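Glutathione transferase lambda1 (Populus trichocarpa, PDB 4PQH) binds glutathione and probably acts as a thiol-transferase and in detoxification, as a monomeric member of the Lambda class of plant glutathione transferases. Local coordinates at residues A[43-46]-A[47-51]; A[132-135]-A[136-139]. One frame throughout, in Å; residues are numbered along the deposited sequence. Where two conformers were deposited one is given.

Contact 1 (A[43-46]-A[47-51])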
loop_
_atom_site.group_PDB
_atom_site.type_symbol
_atom_site.label_atom_id
_atom_site.label_comp_id
_atom_site.label_asym_id
_atom_site.label_seq_id
_atom_site.Cartn_x
_atom_site.Cartn_y
_atom_site.Cartn_z
ATOM N N TRP A 43 -0.144 1.727 -5.865
ATOM C CA TRP A 43 0.849 2.505 -6.587
ATOM C C TRP A 43 2.231 1.822 -6.503
ATOM O O TRP A 43 2.948 1.708 -7.510
ATOM C CB TRP A 43 0.877 3.908 -5.992
ATOM C CG TRP A 43 1.798 4.895 -6.627
ATOM C CD1 TRP A 43 2.587 4.725 -7.730
ATOM C CD2 TRP A 43 2.021 6.234 -6.174
ATOM N NE1 TRP A 43 3.287 5.888 -7.989
ATOM C CE2 TRP A 43 2.955 6.824 -7.044
ATOM C CE3 TRP A 43 1.508 6.992 -5.116
ATOM C CZ2 TRP A 43 3.400 8.138 -6.883
ATOM C CZ3 TRP A 43 1.952 8.297 -4.955
ATOM C CH2 TRP A 43 2.887 8.855 -5.835
ATOM N N ILE A 44 2.607 1.363 -5.310
ATOM C CA ILE A 44 3.863 0.626 -5.137
ATOM C C ILE A 44 3.863 -0.629 -5.999
ATOM O O ILE A 44 4.868 -0.946 -6.641
ATOM C CB ILE A 44 4.108 0.220 -3.665
ATOM C CG1 ILE A 44 4.279 1.448 -2.772
ATOM C CG2 ILE A 44 5.356 -0.662 -3.582
ATOM C CD1 ILE A 44 4.019 1.150 -1.307
ATOM N N THR A 45 2.750 -1.350 -6.026
ATOM C CA THR A 45 2.659 -2.575 -6.825
ATOM C C THR A 45 2.898 -2.295 -8.304
ATOM O O THR A 45 3.702 -2.964 -8.956
ATOM C CB THR A 45 1.322 -3.292 -6.598
ATOM O OG1 THR A 45 1.198 -3.602 -5.205
ATOM C CG2 THR A 45 1.276 -4.600 -7.391
ATOM N N ARG A 46 2.224 -1.282 -8.826
ATOM C CA ARG A 46 2.446 -0.793 -10.179
ATOM C C ARG A 46 3.920 -0.530 -10.460
ATOM O O ARG A 46 4.475 -1.039 -11.436
ATOM C CB ARG A 46 1.623 0.482 -10.393
ATOM C CG ARG A 46 2.032 1.369 -11.572
ATOM C CD ARG A 46 1.320 2.719 -11.423
ATOM N NE ARG A 46 1.460 3.651 -12.540
ATOM C CZ ARG A 46 2.329 4.662 -12.571
ATOM N NH1 ARG A 46 3.182 4.843 -11.570
ATOM N NH2 ARG A 46 2.358 5.484 -13.610
ATOM N N ASN A 47 4.574 0.228 -9.587
ATOM C CA ASN A 47 5.963 0.588 -9.823
ATOM C C ASN A 47 6.890 -0.609 -9.740
ATOM O O ASN A 47 7.802 -0.744 -10.553
ATOM C CB ASN A 47 6.429 1.628 -8.819
ATOM C CG ASN A 47 5.792 2.989 -9.037
ATOM O OD1 ASN A 47 4.934 3.172 -9.904
ATOM N ND2 ASN A 47 6.220 3.956 -8.242
ATOM N N CYS A 48 6.662 -1.475 -8.758
ATOM C CA CYS A 48 7.534 -2.634 -8.563
ATOM C C CYS A 48 7.470 -3.586 -9.743
ATOM O O CYS A 48 8.417 -4.333 -10.002
ATOM C CB CYS A 48 7.163 -3.376 -7.285
ATOM S SG CYS A 48 7.624 -2.517 -5.783
ATOM N N LYS A 49 6.366 -3.559 -10.476
ATOM C CA LYS A 49 6.220 -4.412 -11.642
ATOM C C LYS A 49 6.609 -3.708 -12.941
ATOM O O LYS A 49 6.508 -4.293 -14.016
ATOM C CB LYS A 49 4.794 -4.965 -11.713
ATOM C CG LYS A 49 4.481 -5.927 -10.586
ATOM C CD LYS A 49 3.069 -6.494 -10.686
ATOM C CE LYS A 49 2.998 -7.597 -11.728
ATOM N NZ LYS A 49 3.667 -8.847 -11.253
ATOM N N GLY A 50 7.084 -2.469 -12.844
ATOM C CA GLY A 50 7.494 -1.715 -14.022
ATOM C C GLY A 50 6.338 -1.290 -14.920
ATOM O O GLY A 50 6.478 -1.183 -16.136
ATOM N N LEU A 51 5.189 -1.014 -14.313
ATOM C CA LEU A 51 3.968 -0.771 -15.077
ATOM C C LEU A 51 3.610 0.703 -15.215
ATOM O O LEU A 51 2.451 1.039 -15.467
ATOM C CB LEU A 51 2.805 -1.528 -14.437
ATOM C CG LEU A 51 2.964 -3.053 -14.400
ATOM C CD1 LEU A 51 1.898 -3.687 -13.526
ATOM C CD2 LEU A 51 2.920 -3.637 -15.807
HETATM O O HOH W 1 5.631 6.725 -9.511
#
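The carbonyl oxygen Arg-46 O is gripped from beyond the helix end: Leu-51 N donates to it at 3.0 Å and Lys-49 N adds a weak bond at 3.3 Å. With Gly-50 N bonded to Asn-47 O, this is a Schellman motif, and the positive phi of Gly-50 (70°) turns the chain out of helix 37-48, the helix of the beta-alpha-beta unit in the thioredoxin-like domain, toward strand 55-59. Just before this turn the regular pattern still holds, Cys-48 N reaching Ile-44 O at 2.8 Å in a fairly straight bond.

The Arg-46 chain leaves with CG anti to the backbone N (chi1 162°) and runs extended to NE, which carries NH1 to within 2.9 Å of Asn-47 OD1; this bond is weak and bent, with the acceptor near the guanidinium plane. NE donates to Ile-55 O and NH2 makes a salt bridge with Glu-8, so all three guanidinium nitrogens have partners. With a leucine in its place, the carboxylate of Glu-8 would be likely to lose its ion-pair partner and Ile-55 O its donor, and Asn-47 OD1 would be less firmly oriented. The amide of Asn-47 stands almost perpendicular to the Trp-43 ring. One water accepts from both, lying 2.9 Å from Trp-43 NE1, in the ring plane, and 3.1 Å from Asn-47 ND2, which also donates to Ala-213 O. Elsewhere on the helix, Cys-48 SG rests against the Ile-44 methyl CG2 at 3.7 Å.

Contact 2 (A[132-135]-A[136-139])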
loop_
_atom_site.group_PDB
_atom_site.type_symbol
_atom_site.label_atom_id
_atom_site.label_comp_id
_atom_site.label_asym_id
_atom_site.label_seq_id
_atom_site.Cartn_x
_atom_site.Cartn_y
_atom_site.Cartn_z
ATOM N N ALA A 132 -4.476 -1.302 16.247
ATOM C CA ALA A 132 -3.570 -1.195 17.385
ATOM C C ALA A 132 -2.824 0.140 17.389
ATOM O O ALA A 132 -2.693 0.804 18.431
ATOM C CB ALA A 132 -2.576 -2.340 17.370
ATOM N N ASN A 133 -2.337 0.541 16.222
ATOM C CA ASN A 133 -1.624 1.804 16.128
ATOM C C ASN A 133 -2.536 2.998 16.347
ATOM O O ASN A 133 -2.203 3.912 17.099
ATOM C CB ASN A 133 -0.878 1.887 14.801
ATOM C CG ASN A 133 0.432 1.151 14.848
ATOM O OD1 ASN A 133 1.442 1.711 15.253
ATOM N ND2 ASN A 133 0.416 -0.123 14.481
ATOM N N ASN A 134 -3.693 2.980 15.704
ATOM C CA ASN A 134 -4.666 4.043 15.893
ATOM C C ASN A 134 -5.154 4.167 17.334
ATOM O O ASN A 134 -5.327 5.279 17.832
ATOM C CB ASN A 134 -5.809 3.897 14.897
ATOM C CG ASN A 134 -5.393 4.288 13.500
ATOM O OD1 ASN A 134 -4.728 5.308 13.307
ATOM N ND2 ASN A 134 -5.752 3.473 12.522
ATOM N N SER A 135 -5.346 3.027 17.996
ATOM C CA SER A 135 -5.698 3.006 19.414
ATOM C C SER A 135 -4.647 3.749 20.226
ATOM O O SER A 135 -4.968 4.482 21.155
ATOM C CB SER A 135 -5.812 1.565 19.914
ATOM O OG SER A 135 -6.108 1.518 21.300
ATOM N N THR A 136 -3.383 3.559 19.862
ATOM C CA THR A 136 -2.280 4.195 20.570
ATOM C C THR A 136 -2.274 5.701 20.344
ATOM O O THR A 136 -2.171 6.474 21.299
ATOM C CB THR A 136 -0.941 3.588 20.134
ATOM O OG1 THR A 136 -0.938 2.199 20.469
ATOM C CG2 THR A 136 0.219 4.276 20.835
ATOM N N PHE A 137 -2.411 6.120 19.092
ATOM C CA PHE A 137 -2.439 7.544 18.764
ATOM C C PHE A 137 -3.588 8.254 19.469
ATOM O O PHE A 137 -3.454 9.405 19.877
ATOM C CB PHE A 137 -2.557 7.762 17.257
ATOM C CG PHE A 137 -1.385 7.255 16.487
ATOM C CD1 PHE A 137 -0.100 7.570 16.882
ATOM C CD2 PHE A 137 -1.568 6.451 15.379
ATOM C CE1 PHE A 137 0.992 7.096 16.172
ATOM C CE2 PHE A 137 -0.484 5.975 14.669
ATOM C CZ PHE A 137 0.792 6.302 15.074
ATOM N N LYS A 138 -4.714 7.563 19.603
ATOM C CA LYS A 138 -5.907 8.153 20.215
ATOM C C LYS A 138 -5.881 8.088 21.738
ATOM O O LYS A 138 -6.762 8.636 22.399
ATOM C CB LYS A 138 -7.168 7.471 19.675
ATOM C CG LYS A 138 -7.451 7.789 18.216
ATOM C CD LYS A 138 -8.747 7.166 17.730
ATOM C CE LYS A 138 -8.693 5.648 17.708
ATOM N NZ LYS A 138 -9.994 5.066 17.258
ATOM N N GLY A 139 -4.873 7.431 22.298
ATOM C CA GLY A 139 -4.733 7.331 23.741
ATOM C C GLY A 139 -5.675 6.342 24.406
ATOM O O GLY A 139 -5.827 6.338 25.628
#
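Thr-136 donates twice to a single oxygen, Ala-132 O. Thr-136 N lies 3.2 Å from Ala-132 O and Thr-136 OG1 3.0 Å from the same oxygen, and the two come from opposite faces of the carbonyl plane. The hydroxyl can reach back because OG1 sits beside the backbone N, anti to the carbonyl carbon (chi1 -62°). The same OG1 receives the backbone N-H of Ala-144 at the start of helix 144-154, so it links the end of one helix to the beginning of the next. Two further backbone bonds follow the helical pattern: Phe-137 N to Asn-133 O at 3.0 Å, and Lys-138 N to Asn-134 O. In a salt bridge, Lys-138 NZ pairs with the carboxylate of Glu-140.

These bonds lie near the C-terminal end of helix 113-137, a long helix of the all-helical C-terminal domain characteristic of glutathione transferases. A Schellman motif ends it. Gly-139, at a positive phi of 76°, gives its N-H to Thr-136 O and lets the chain turn away.

The nonpolar contacts centre on the Phe-137 ring, which lies against the preceding turn, CD2 coming within 3.1 Å of Asn-133 O and CE2 4.1 Å from Asn-133 CB. Asn-134 OD1 approaches the ring at its edge, in the ring plane and 3.9 Å from Phe-137 CD2, while the amide itself is inclined 59° to that plane. Beyond the turn, this ring and Asn-133 both pack on Leu-186 of helix 170-190. The aliphatic part of Lys-138 bends at chi3 and curls round Asn-134 O, CG at 3.3 Å and CE at 3.4 Å.

The same solution to ending a helix, a glycine of positive phi in a Schellman motif, serves two very different places. Contact 1 is mostly buried and stops the helix of the beta-alpha-beta unit in the N-terminal domain; contact 2 is only partly buried and stops a long helix of the C-terminal domain, on the other side of the chain's centre, the centres of the two contacts being about 30 Å apart. An arginine, an asparagine and a water form the polar network of contact 1; in contact 2 a threonine hydroxyl joins two helices, and a ring and a lysine chain lie against carbonyls. Both lean on helix 170-190, through Ile-44 and Thr-45 in one and Asn-133 and Phe-137 in the other.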